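Nuclease (Salmonella phage SETP3, PDB 4QBN) probably acts as a magnesium-dependent nuclease of the VRR-NUC family, binding nucleic acid and cleaving its phosphodiester bonds. Local coordinates at residues 35-40 and 45-50; 64-69 and 76-81; 13-16 and 21-24. All coordinates share one frame; numbering follows the deposited sequence.

Contact 1 of 3, residues 35-40 and 45-50; sequences DLLVIL and IWFVEV
Leu36 and Val48 open a ladder of antiparallel pairs between strands 36-40 and 45-50, the beta hairpin at the centre of the four-stranded sheet of this VRR-NUC domain. Four backbone hydrogen bonds, two each at Leu36-Val48 and Val38-Trp46, tie the strands; Val38 N to Trp46 O is 2.9 Å. Leu37-Phe47 and Ile39-Ile45 are the non-hydrogen-bonded pairs between and beyond them. At the Asp35 end the regular register gives way to a classic beta bulge, Asp35 and Leu36 both facing Val48.

Apolar side chains divide between the two faces. On one, which meets helix 3-17, CB of Leu36 and Val38 lie against CB of Val48 and Trp46, and Leu40 lays CD1 over a face of the Trp46 indole, a CH-pi contact 4.1 Å from the six-membered-ring centroid. On the other, Leu37 CD1 reaches Phe47 CE1 at 3.6 Å and also touches Ile45 CG2, while Ile39 and Ile45 run side by side with their CD1 atoms 3.5 Å apart. This second face packs against the second subunit.

Polar contacts gather at the bulge. The carboxylates of Asp35 and Glu49 stack with planes 25° apart, two acceptors, OD2 of Asp35 lying 3.3 Å from OE2 of Glu49; acids so placed are consistent with the PD-(D/E)XK nuclease fold to which VRR-NUC domains belong. Glu49 bends at chi2 (80°), folding OE1 back to accept Asp35 N from above its carboxylate plane at 3.1 Å. Asp35 OD2 in turn receives Val50 N through its anti lone pair, 2.8 Å away.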
ATOM      1  N   ASP A  35      -5.232   5.954   5.782  1.00 33.45           N
ATOM      2  CA  ASP A  35      -5.168   7.275   5.121  1.00 32.84           C
ATOM      3  C   ASP A  35      -3.902   7.461   4.304  1.00 30.43           C
ATOM      4  O   ASP A  35      -3.955   8.067   3.191  1.00 29.52           O
ATOM      5  CB  ASP A  35      -5.257   8.409   6.152  1.00 35.54           C
ATOM      6  CG  ASP A  35      -6.588   8.440   6.838  1.00 54.00           C
ATOM      7  OD1 ASP A  35      -7.589   8.314   6.084  1.00 51.60           O
ATOM      8  OD2 ASP A  35      -6.635   8.583   8.097  1.00 50.48           O
ATOM      9  N   LEU A  36      -2.751   7.028   4.847  1.00 24.70           N
ATOM     10  CA  LEU A  36      -1.478   7.267   4.157  1.00 24.65           C
ATOM     11  C   LEU A  36      -0.713   5.993   3.892  1.00 24.46           C
ATOM     12  O   LEU A  36      -0.641   5.104   4.764  1.00 24.68           O
ATOM     13  CB  LEU A  36      -0.569   8.174   5.014  1.00 22.42           C
ATOM     14  CG  LEU A  36      -1.085   9.567   5.322  1.00 28.10           C
ATOM     15  CD1 LEU A  36      -0.081  10.297   6.217  1.00 32.02           C
ATOM     16  CD2 LEU A  36      -1.218  10.395   3.991  1.00 30.73           C
ATOM     17  N   LEU A  37      -0.139   5.869   2.693  1.00 17.52           N
ATOM     18  CA  LEU A  37       0.889   4.821   2.430  1.00 19.83           C
ATOM     19  C   LEU A  37       2.211   5.574   2.461  1.00 20.01           C
ATOM     20  O   LEU A  37       2.315   6.642   1.829  1.00 21.46           O
ATOM     21  CB  LEU A  37       0.635   4.247   1.022  1.00 21.03           C
ATOM     22  CG  LEU A  37       1.802   3.402   0.465  1.00 21.29           C
ATOM     23  CD1 LEU A  37       2.027   2.118   1.297  1.00 23.08           C
ATOM     24  CD2 LEU A  37       1.477   3.097  -1.007  1.00 24.62           C
ATOM     25  N   VAL A  38       3.185   5.043   3.195  1.00 17.96           N
ATOM     26  CA  VAL A  38       4.455   5.722   3.388  1.00 17.15           C
ATOM     27  C   VAL A  38       5.489   4.702   2.973  1.00 21.69           C
ATOM     28  O   VAL A  38       5.567   3.610   3.551  1.00 23.46           O
ATOM     29  CB  VAL A  38       4.691   6.118   4.865  1.00 21.68           C
ATOM     30  CG1 VAL A  38       5.983   6.884   5.014  1.00 27.91           C
ATOM     31  CG2 VAL A  38       3.519   7.029   5.340  1.00 23.71           C
ATOM     32  N   ILE A  39       6.293   5.057   1.983  1.00 20.90           N
ATOM     33  CA  ILE A  39       7.363   4.127   1.531  1.00 21.08           C
ATOM     34  C   ILE A  39       8.676   4.778   1.933  1.00 24.98           C
ATOM     35  O   ILE A  39       9.005   5.822   1.374  1.00 22.02           O
ATOM     36  CB  ILE A  39       7.387   3.959  -0.012  1.00 24.62           C
ATOM     37  CG1 ILE A  39       6.001   3.669  -0.629  1.00 30.49           C
ATOM     38  CG2 ILE A  39       8.468   2.877  -0.413  1.00 24.61           C
ATOM     39  CD1 ILE A  39       5.529   2.350  -0.416  1.00 30.73           C
ATOM     40  N   LEU A  40       9.390   4.206   2.910  1.00 22.30           N
ATOM     41  CA  LEU A  40      10.619   4.787   3.462  1.00 20.67           C
ATOM     42  C   LEU A  40      11.799   3.980   2.894  1.00 23.35           C
ATOM     43  O   LEU A  40      11.597   2.890   2.368  1.00 25.38           O
ATOM     44  CB  LEU A  40      10.584   4.719   4.992  1.00 24.23           C
ATOM     45  CG  LEU A  40       9.529   5.673   5.584  1.00 29.21           C
ATOM     46  CD1 LEU A  40       9.217   5.227   7.027  1.00 34.91           C
ATOM     47  CD2 LEU A  40      10.196   7.010   5.608  1.00 29.11           C
ATOM     48  N   ILE A  45       7.719  -0.230   4.776  1.00 18.58           N
ATOM     49  CA  ILE A  45       6.418   0.232   4.278  1.00 16.88           C
ATOM     50  C   ILE A  45       5.527   0.478   5.502  1.00 20.09           C
ATOM     51  O   ILE A  45       5.364  -0.451   6.295  1.00 18.82           O
ATOM     52  CB  ILE A  45       5.743  -0.874   3.468  1.00 21.54           C
ATOM     53  CG1 ILE A  45       6.644  -1.415   2.344  1.00 20.49           C
ATOM     54  CG2 ILE A  45       4.412  -0.374   2.868  1.00 21.92           C
ATOM     55  CD1 ILE A  45       6.975  -0.370   1.326  1.00 25.31           C
ATOM     56  N   TRP A  46       4.961   1.663   5.639  1.00 16.34           N
ATOM     57  CA  TRP A  46       4.069   1.947   6.801  1.00 18.13           C
ATOM     58  C   TRP A  46       2.734   2.354   6.245  1.00 22.98           C
ATOM     59  O   TRP A  46       2.668   3.068   5.232  1.00 22.10           O
ATOM     60  CB  TRP A  46       4.588   3.117   7.643  1.00 18.22           C
ATOM     61  CG  TRP A  46       5.801   2.809   8.539  1.00 20.30           C
ATOM     62  CD1 TRP A  46       6.512   1.648   8.604  1.00 20.82           C
ATOM     63  CD2 TRP A  46       6.416   3.720   9.433  1.00 20.53           C
ATOM     64  NE1 TRP A  46       7.537   1.752   9.564  1.00 21.03           N
ATOM     65  CE2 TRP A  46       7.482   3.027  10.087  1.00 23.16           C
ATOM     66  CE3 TRP A  46       6.129   5.066   9.789  1.00 24.86           C
ATOM     67  CZ2 TRP A  46       8.278   3.620  11.093  1.00 26.39           C
ATOM     68  CZ3 TRP A  46       6.934   5.659  10.814  1.00 27.19           C
ATOM     69  CH2 TRP A  46       7.985   4.934  11.431  1.00 29.21           C
ATOM     70  N   PHE A  47       1.690   1.952   6.939  1.00 16.50           N
ATOM     71  CA  PHE A  47       0.354   2.418   6.604  1.00 16.65           C
ATOM     72  C   PHE A  47      -0.047   3.244   7.795  1.00 23.55           C
ATOM     73  O   PHE A  47       0.009   2.768   8.916  1.00 22.59           O
ATOM     74  CB  PHE A  47      -0.572   1.199   6.468  1.00 20.02           C
ATOM     75  CG  PHE A  47      -0.174   0.323   5.302  1.00 19.64           C
ATOM     76  CD1 PHE A  47      -0.655   0.638   4.024  1.00 20.37           C
ATOM     77  CD2 PHE A  47       0.649  -0.762   5.480  1.00 17.97           C
ATOM     78  CE1 PHE A  47      -0.271  -0.142   2.939  1.00 18.12           C
ATOM     79  CE2 PHE A  47       1.055  -1.565   4.401  1.00 19.45           C
ATOM     80  CZ  PHE A  47       0.565  -1.237   3.104  1.00 20.24           C
ATOM     81  N   VAL A  48      -0.449   4.468   7.557  1.00 19.11           N
ATOM     82  CA  VAL A  48      -0.704   5.376   8.689  1.00 19.63           C
ATOM     83  C   VAL A  48      -2.114   5.958   8.628  1.00 25.00           C
ATOM     84  O   VAL A  48      -2.511   6.542   7.621  1.00 24.89           O
ATOM     85  CB  VAL A  48       0.336   6.528   8.698  1.00 22.41           C
ATOM     86  CG1 VAL A  48      -0.005   7.514   9.855  1.00 27.07           C
ATOM     87  CG2 VAL A  48       1.715   5.918   8.917  1.00 24.43           C
ATOM     88  N   GLU A  49      -2.877   5.825   9.728  1.00 23.37           N
ATOM     89  CA  GLU A  49      -4.215   6.355   9.762  1.00 23.21           C
ATOM     90  C   GLU A  49      -4.138   7.642  10.571  1.00 31.12           C
ATOM     91  O   GLU A  49      -3.497   7.640  11.591  1.00 28.80           O
ATOM     92  CB  GLU A  49      -5.134   5.350  10.469  1.00 24.40           C
ATOM     93  CG  GLU A  49      -6.558   5.883  10.602  1.00 33.17           C
ATOM     94  CD  GLU A  49      -7.415   5.745   9.297  1.00 70.10           C
ATOM     95  OE1 GLU A  49      -6.903   5.214   8.279  1.00 61.34           O
ATOM     96  OE2 GLU A  49      -8.585   6.216   9.277  1.00 67.97           O
ATOM     97  N   VAL A  50      -4.742   8.734  10.120  1.00 28.53           N
ATOM     98  CA  VAL A  50      -4.615   9.980  10.851  1.00 26.64           C
ATOM     99  C   VAL A  50      -5.952  10.431  11.403  1.00 35.26           C
ATOM    100  O   VAL A  50      -6.947  10.448  10.660  1.00 37.43           O
ATOM    101  CB  VAL A  50      -4.039  11.083   9.941  1.00 33.49           C
ATOM    102  CG1 VAL A  50      -3.936  12.378  10.736  1.00 39.30           C
ATOM    103  CG2 VAL A  50      -2.708  10.644   9.381  1.00 33.45           C
TER

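Contact 2 of 3, residues 64-69 and 76-81; sequences REHERF and VFVVGS
His66 and Val76 bring helix 64-69 and strand 76-79 together, with axes 9.3 Å apart at closest approach and chain directions 144° from each other. The two elements belong to a beta-alpha-beta unit in which strand 44-50 leads through helix 60-71 to strand 75-79, its parallel neighbour in the sheet; the helix therefore packs on the sheet that its own crossover completes.

Val76 supplies most of the strand's share of the contact by dividing its methyl groups between two helical residues. CG1 sits over one face of the His66 imidazole, 4.0 Å from the ring centroid and displaced toward the rim, a CH-pi contact in which the two side chains cross at about a right angle. CG2 turns to Phe69 and meets Phe69 CB at 3.5 Å, with the ring atom CD2 a little farther off. The valine torsion explains the split: CG1 is anti to the backbone N (chi1 177°), leaving CG2 beside that nitrogen. Farther along the strand, Val78 CG2 approaches the imidazole obliquely, 4.0 Å from His66 CE1.

Neighbours extend both aromatic contacts: Glu49 and Pro58 touch His66, and Phe47 meets the Phe69 ring edge-to-face. On another side of the helix, the Glu65 carboxylate binds Arg68 in a salt bridge and also Arg23 of the second subunit, so one acid joins an intrahelical pair to the dimer interface. Arg68 NH1 meets Glu65 OE1 nearly along its C-O axis at 2.8 Å.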
ATOM      1  N   ARG A  64     -10.980  -3.358  11.965  1.00 29.93           N
ATOM      2  CA  ARG A  64     -10.876  -4.749  11.503  1.00 28.96           C
ATOM      3  C   ARG A  64      -9.898  -4.796  10.380  1.00 26.48           C
ATOM      4  O   ARG A  64      -9.092  -5.736  10.324  1.00 29.07           O
ATOM      5  CB  ARG A  64     -12.248  -5.387  11.092  1.00 37.82           C
ATOM      6  CG  ARG A  64     -13.085  -4.651  10.060  1.00 58.24           C
ATOM      7  CD  ARG A  64     -14.412  -5.444   9.654  1.00 89.99           C
ATOM      8  NE  ARG A  64     -15.264  -4.722   8.686  1.00 85.27           N
ATOM      9  CZ  ARG A  64     -15.768  -5.227   7.562  1.00 75.68           C
ATOM     10  NH1 ARG A  64     -15.551  -6.476   7.209  1.00 70.37           N
ATOM     11  NH2 ARG A  64     -16.495  -4.467   6.779  1.00 79.12           N
ATOM     12  N   GLU A  65      -9.926  -3.785   9.503  1.00 25.49           N
ATOM     13  CA  GLU A  65      -8.931  -3.760   8.397  1.00 23.35           C
ATOM     14  C   GLU A  65      -7.482  -3.650   8.942  1.00 25.95           C
ATOM     15  O   GLU A  65      -6.560  -4.384   8.518  1.00 23.45           O
ATOM     16  CB  GLU A  65      -9.249  -2.593   7.450  1.00 26.20           C
ATOM     17  CG  GLU A  65      -8.327  -2.561   6.198  1.00 27.52           C
ATOM     18  CD  GLU A  65      -8.717  -3.618   5.130  1.00 35.71           C
ATOM     19  OE1 GLU A  65      -9.614  -4.473   5.396  1.00 36.63           O
ATOM     20  OE2 GLU A  65      -8.176  -3.554   3.975  1.00 32.81           O
ATOM     21  N   HIS A  66      -7.270  -2.814   9.955  1.00 21.32           N
ATOM     22  CA  HIS A  66      -5.897  -2.730  10.535  1.00 22.59           C
ATOM     23  C   HIS A  66      -5.487  -4.067  11.081  1.00 25.30           C
ATOM     24  O   HIS A  66      -4.329  -4.493  10.970  1.00 26.80           O
ATOM     25  CB  HIS A  66      -5.854  -1.716  11.700  1.00 23.51           C
ATOM     26  CG  HIS A  66      -6.181  -0.330  11.286  1.00 23.26           C
ATOM     27  ND1 HIS A  66      -6.389   0.686  12.202  1.00 30.92           N
ATOM     28  CD2 HIS A  66      -6.361   0.212  10.058  1.00 27.38           C
ATOM     29  CE1 HIS A  66      -6.684   1.799  11.548  1.00 33.99           C
ATOM     30  NE2 HIS A  66      -6.664   1.546  10.246  1.00 32.14           N
ATOM     31  N   GLU A  67      -6.427  -4.766  11.697  1.00 24.65           N
ATOM     32  CA  GLU A  67      -6.008  -6.057  12.259  1.00 26.61           C
ATOM     33  C   GLU A  67      -5.734  -7.113  11.178  1.00 28.13           C
ATOM     34  O   GLU A  67      -4.897  -7.961  11.400  1.00 28.53           O
ATOM     35  CB  GLU A  67      -6.936  -6.566  13.351  1.00 41.21           C
ATOM     36  CG  GLU A  67      -6.646  -5.900  14.763  1.00103.49           C
ATOM     37  CD  GLU A  67      -5.251  -6.202  15.421  1.00 52.80           C
ATOM     38  OE1 GLU A  67      -5.146  -7.117  16.250  1.00 54.73           O
ATOM     39  OE2 GLU A  67      -4.279  -5.488  15.197  1.00 43.64           O
ATOM     40  N   ARG A  68      -6.465  -7.109  10.054  1.00 26.13           N
ATOM     41  CA  ARG A  68      -6.163  -8.014   8.929  1.00 27.12           C
ATOM     42  C   ARG A  68      -4.744  -7.779   8.425  1.00 26.33           C
ATOM     43  O   ARG A  68      -4.016  -8.742   8.039  1.00 25.79           O
ATOM     44  CB  ARG A  68      -7.134  -7.786   7.742  1.00 27.01           C
ATOM     45  CG  ARG A  68      -8.592  -8.100   8.042  1.00 33.77           C
ATOM     46  CD  ARG A  68      -9.426  -7.998   6.719  1.00 36.80           C
ATOM     47  NE  ARG A  68     -10.854  -8.235   6.961  1.00 44.78           N
ATOM     48  CZ  ARG A  68     -11.777  -7.267   7.027  1.00 47.26           C
ATOM     49  NH1 ARG A  68     -11.454  -5.969   6.833  1.00 37.35           N
ATOM     50  NH2 ARG A  68     -13.022  -7.600   7.272  1.00 53.15           N
ATOM     51  N   PHE A  69      -4.350  -6.512   8.385  1.00 22.32           N
ATOM     52  CA  PHE A  69      -2.997  -6.151   7.965  1.00 21.27           C
ATOM     53  C   PHE A  69      -1.981  -6.640   9.011  1.00 21.16           C
ATOM     54  O   PHE A  69      -0.945  -7.248   8.657  1.00 20.41           O
ATOM     55  CB  PHE A  69      -2.843  -4.622   7.839  1.00 20.09           C
ATOM     56  CG  PHE A  69      -3.247  -4.054   6.475  1.00 20.17           C
ATOM     57  CD1 PHE A  69      -4.444  -4.423   5.861  1.00 19.99           C
ATOM     58  CD2 PHE A  69      -2.444  -3.080   5.868  1.00 23.69           C
ATOM     59  CE1 PHE A  69      -4.804  -3.840   4.617  1.00 23.10           C
ATOM     60  CE2 PHE A  69      -2.803  -2.525   4.657  1.00 25.59           C
ATOM     61  CZ  PHE A  69      -3.996  -2.908   4.032  1.00 23.24           C
ATOM     62  N   VAL A  76       1.050  -0.901  10.773  1.00 18.21           N
ATOM     63  CA  VAL A  76      -0.089  -0.001  10.622  1.00 18.35           C
ATOM     64  C   VAL A  76      -0.141   0.820  11.889  1.00 19.40           C
ATOM     65  O   VAL A  76      -0.164   0.259  12.992  1.00 21.98           O
ATOM     66  CB  VAL A  76      -1.393  -0.801  10.530  1.00 23.51           C
ATOM     67  CG1 VAL A  76      -2.539   0.156  10.443  1.00 23.68           C
ATOM     68  CG2 VAL A  76      -1.339  -1.774   9.316  1.00 24.21           C
ATOM     69  N   PHE A  77      -0.176   2.124  11.749  1.00 17.62           N
ATOM     70  CA  PHE A  77      -0.070   3.012  12.933  1.00 20.26           C
ATOM     71  C   PHE A  77      -1.163   4.007  12.886  1.00 21.95           C
ATOM     72  O   PHE A  77      -1.592   4.358  11.826  1.00 25.48           O
ATOM     73  CB  PHE A  77       1.256   3.773  12.895  1.00 19.65           C
ATOM     74  CG  PHE A  77       2.430   2.852  12.908  1.00 23.21           C
ATOM     75  CD1 PHE A  77       2.705   2.071  14.030  1.00 24.37           C
ATOM     76  CD2 PHE A  77       3.236   2.727  11.781  1.00 24.99           C
ATOM     77  CE1 PHE A  77       3.780   1.179  14.049  1.00 27.81           C
ATOM     78  CE2 PHE A  77       4.332   1.866  11.816  1.00 21.12           C
ATOM     79  CZ  PHE A  77       4.593   1.098  12.944  1.00 24.54           C
ATOM     80  N   VAL A  78      -1.629   4.464  14.058  1.00 20.78           N
ATOM     81  CA  VAL A  78      -2.681   5.499  14.097  1.00 22.07           C
ATOM     82  C   VAL A  78      -2.121   6.699  14.843  1.00 27.38           C
ATOM     83  O   VAL A  78      -1.509   6.526  15.906  1.00 27.68           O
ATOM     84  CB  VAL A  78      -3.908   5.006  14.883  1.00 29.60           C
ATOM     85  CG1 VAL A  78      -4.981   6.117  14.879  1.00 34.42           C
ATOM     86  CG2 VAL A  78      -4.445   3.688  14.247  1.00 29.10           C
ATOM     87  N   VAL A  79      -2.248   7.896  14.273  1.00 24.61           N
ATOM     88  CA  VAL A  79      -1.717   9.077  14.958  1.00 27.81           C
ATOM     89  C   VAL A  79      -2.771  10.148  14.974  1.00 25.31           C
ATOM     90  O   VAL A  79      -3.575  10.246  14.079  1.00 29.98           O
ATOM     91  CB  VAL A  79      -0.433   9.616  14.295  1.00 31.14           C
ATOM     92  CG1 VAL A  79       0.731   8.568  14.405  1.00 27.89           C
ATOM     93  CG2 VAL A  79      -0.704  10.013  12.866  1.00 30.84           C
ATOM     94  N   GLY A  80      -2.794  10.943  16.014  1.00 27.10           N
ATOM     95  CA  GLY A  80      -3.848  11.935  16.080  1.00 34.32           C
ATOM     96  C   GLY A  80      -3.386  13.248  16.616  1.00 34.50           C
ATOM     97  O   GLY A  80      -4.187  14.084  17.045  1.00 37.23           O
ATOM     98  N   SER A  81      -2.084  13.453  16.640  1.00 34.88           N
ATOM     99  CA  SER A  81      -1.573  14.735  17.119  1.00 35.79           C
ATOM    100  C   SER A  81      -0.167  14.834  16.609  1.00 29.94           C
ATOM    101  O   SER A  81       0.424  13.838  16.233  1.00 32.05           O
ATOM    102  CB  SER A  81      -1.545  14.791  18.660  1.00 41.47           C
ATOM    103  OG  SER A  81      -0.618  13.796  19.142  1.00 39.27           O
TER

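Contact 3 of 3, residues 13-16 and 21-24; sequences ERFE and LVRK
Val22 CG2 is the meeting point of helix 13-16 and strand 21-24, touching two consecutive helical side chains. The tight part is apolar: this methyl lies 3.8 Å from Phe15 CB and approaches the phenyl ring at its edge, near the ring plane. Phe15 is buried, with Val38 of the next strand and Ile89 of helix 82-92 also against it. With chi1 of 179°, Val22 sets CG1 anti to its nitrogen and CG2 on the side facing the helix.

After helix 3-17 the chain reverses, and strand 21-27 runs back against the helix in the amino-terminal part of the VRR-NUC fold. Outermost within the chain, it pairs with strand 36-40; Arg23 makes a salt bridge to Glu65 of the second subunit, and the Lys24 backbone hydrogen-bonds there too.

Toward the partly exposed Glu16 the contact is looser. Its aliphatic CG crosses Val22 at about a right angle, 4.1 Å from CG2, and the extended chain then carries the carboxylate away from the valine methyl, toward a water. No direct hydrogen bond joins the segments; instead this water donates to Glu16 OE2 and accepts from Val22 N, both at 2.8 Å. Lys12 forms a salt bridge with that same OE2.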
ATOM      1  N   GLU A  13       5.094  15.789   5.768  1.00 31.13           N
ATOM      2  CA  GLU A  13       6.379  16.511   5.746  1.00 30.54           C
ATOM      3  C   GLU A  13       7.531  15.835   6.488  1.00 29.61           C
ATOM      4  O   GLU A  13       8.679  15.805   6.014  1.00 32.61           O
ATOM      5  CB  GLU A  13       6.161  17.935   6.289  1.00 35.41           C
ATOM      6  CG  GLU A  13       5.269  18.785   5.348  1.00 49.52           C
ATOM      7  CD  GLU A  13       4.882  20.144   5.919  1.00 66.37           C
ATOM      8  OE1 GLU A  13       4.831  20.296   7.178  1.00 70.85           O
ATOM      9  OE2 GLU A  13       4.592  21.056   5.097  1.00 64.21           O
ATOM     10  N   ARG A  14       7.233  15.290   7.661  1.00 29.92           N
ATOM     11  CA  ARG A  14       8.237  14.537   8.427  1.00 29.44           C
ATOM     12  C   ARG A  14       8.710  13.303   7.675  1.00 29.71           C
ATOM     13  O   ARG A  14       9.903  13.012   7.663  1.00 32.40           O
ATOM     14  CB  ARG A  14       7.666  14.108   9.773  1.00 27.55           C
ATOM     15  CG  ARG A  14       7.371  15.301  10.709  1.00 31.80           C
ATOM     16  CD  ARG A  14       8.538  15.726  11.657  1.00 46.54           C
ATOM     17  NE  ARG A  14       9.688  14.796  11.812  1.00 51.24           N
ATOM     18  CZ  ARG A  14      10.064  14.172  12.944  1.00 47.74           C
ATOM     19  NH1 ARG A  14       9.380  14.320  14.072  1.00 47.76           N
ATOM     20  NH2 ARG A  14      11.142  13.388  12.949  1.00 47.81           N
ATOM     21  N   PHE A  15       7.796  12.558   7.057  1.00 25.73           N
ATOM     22  CA  PHE A  15       8.192  11.371   6.311  1.00 24.16           C
ATOM     23  C   PHE A  15       8.960  11.721   5.060  1.00 27.04           C
ATOM     24  O   PHE A  15       9.897  11.026   4.682  1.00 30.05           O
ATOM     25  CB  PHE A  15       6.956  10.564   5.906  1.00 25.67           C
ATOM     26  CG  PHE A  15       6.177  10.035   7.087  1.00 27.54           C
ATOM     27  CD1 PHE A  15       6.836   9.636   8.229  1.00 36.68           C
ATOM     28  CD2 PHE A  15       4.769   9.924   7.028  1.00 30.18           C
ATOM     29  CE1 PHE A  15       6.110   9.104   9.324  1.00 40.80           C
ATOM     30  CE2 PHE A  15       4.045   9.417   8.121  1.00 30.23           C
ATOM     31  CZ  PHE A  15       4.733   9.019   9.264  1.00 35.23           C
ATOM     32  N   GLU A  16       8.544  12.772   4.373  1.00 27.25           N
ATOM     33  CA  GLU A  16       9.292  13.167   3.181  1.00 26.21           C
ATOM     34  C   GLU A  16      10.708  13.645   3.528  1.00 39.36           C
ATOM     35  O   GLU A  16      11.637  13.437   2.739  1.00 35.20           O
ATOM     36  CB  GLU A  16       8.523  14.226   2.395  1.00 29.35           C
ATOM     37  CG  GLU A  16       7.309  13.643   1.659  1.00 37.10           C
ATOM     38  CD  GLU A  16       6.462  14.727   0.995  1.00 54.52           C
ATOM     39  OE1 GLU A  16       6.690  15.911   1.324  1.00 67.41           O
ATOM     40  OE2 GLU A  16       5.596  14.412   0.128  1.00 51.07           O
ATOM     41  N   LEU A  21       8.194   8.373   0.469  1.00 23.07           N
ATOM     42  CA  LEU A  21       7.221   8.782  -0.565  1.00 24.14           C
ATOM     43  C   LEU A  21       5.909   8.661   0.164  1.00 26.17           C
ATOM     44  O   LEU A  21       5.690   7.642   0.810  1.00 24.18           O
ATOM     45  CB  LEU A  21       7.252   7.754  -1.688  1.00 24.59           C
ATOM     46  CG  LEU A  21       6.369   8.116  -2.895  1.00 30.30           C
ATOM     47  CD1 LEU A  21       6.904   9.370  -3.583  1.00 37.35           C
ATOM     48  CD2 LEU A  21       6.415   6.949  -3.853  1.00 27.16           C
ATOM     49  N   VAL A  22       5.036   9.655   0.085  1.00 22.55           N
ATOM     50  CA  VAL A  22       3.756   9.540   0.809  1.00 24.19           C
ATOM     51  C   VAL A  22       2.605   9.600  -0.178  1.00 30.87           C
ATOM     52  O   VAL A  22       2.615  10.478  -1.045  1.00 28.33           O
ATOM     53  CB  VAL A  22       3.588  10.678   1.794  1.00 24.90           C
ATOM     54  CG1 VAL A  22       2.205  10.564   2.541  1.00 27.19           C
ATOM     55  CG2 VAL A  22       4.752  10.613   2.803  1.00 24.65           C
ATOM     56  N   ARG A  23       1.615   8.699  -0.056  1.00 23.17           N
ATOM     57  CA  ARG A  23       0.447   8.734  -0.982  1.00 23.80           C
ATOM     58  C   ARG A  23      -0.838   8.639  -0.146  1.00 24.83           C
ATOM     59  O   ARG A  23      -0.844   7.904   0.842  1.00 24.98           O
ATOM     60  CB  ARG A  23       0.457   7.530  -1.932  1.00 24.37           C
ATOM     61  CG  ARG A  23       1.673   7.570  -2.932  1.00 26.84           C
ATOM     62  CD  ARG A  23       1.326   8.614  -3.967  1.00 29.47           C
ATOM     63  NE  ARG A  23       2.383   8.777  -4.999  1.00 32.94           N
ATOM     64  CZ  ARG A  23       3.330   9.729  -4.963  1.00 35.30           C
ATOM     65  NH1 ARG A  23       3.416  10.569  -3.934  1.00 31.96           N
ATOM     66  NH2 ARG A  23       4.201   9.826  -5.978  1.00 33.61           N
ATOM     67  N   LYS A  24      -1.876   9.339  -0.580  1.00 28.15           N
ATOM     68  CA  LYS A  24      -3.217   9.203   0.035  1.00 27.75           C
ATOM     69  C   LYS A  24      -3.935   8.021  -0.614  1.00 29.39           C
ATOM     70  O   LYS A  24      -4.271   8.033  -1.791  1.00 29.67           O
ATOM     71  CB  LYS A  24      -4.005  10.486  -0.097  1.00 30.29           C
ATOM     72  CG  LYS A  24      -3.400  11.674   0.667  1.00 42.70           C
ATOM     73  CD  LYS A  24      -4.248  12.957   0.429  1.00 54.98           C
ATOM     74  CE  LYS A  24      -3.557  14.225   0.957  1.00 67.60           C
ATOM     75  NZ  LYS A  24      -4.427  15.478   0.862  1.00 76.18           N
TER
HETATM   76  O   HOH W   1       5.734  11.991  -1.360  1.00 33.09           O

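The three contacts illustrate how a small alpha/beta domain is assembled around one mixed sheet. Contact 3 comes first along the chain, contact 1 next and contact 2 last, each closing before the following one opens. The hairpin of contact 1 is central: its strand 36-40 pairs with strand 21-27 of contact 3, and strand 44-50 pairs with strand 75-79 of contact 2. Centres of contacts 1 and 3 lie about 8 Å apart, those of contacts 1 and 2 about 10 Å. Contacts 2 and 3, about 17 Å apart between centres, do not touch. All three reach the second subunit, so the sheet and helix 60-71 also contribute to the dimer.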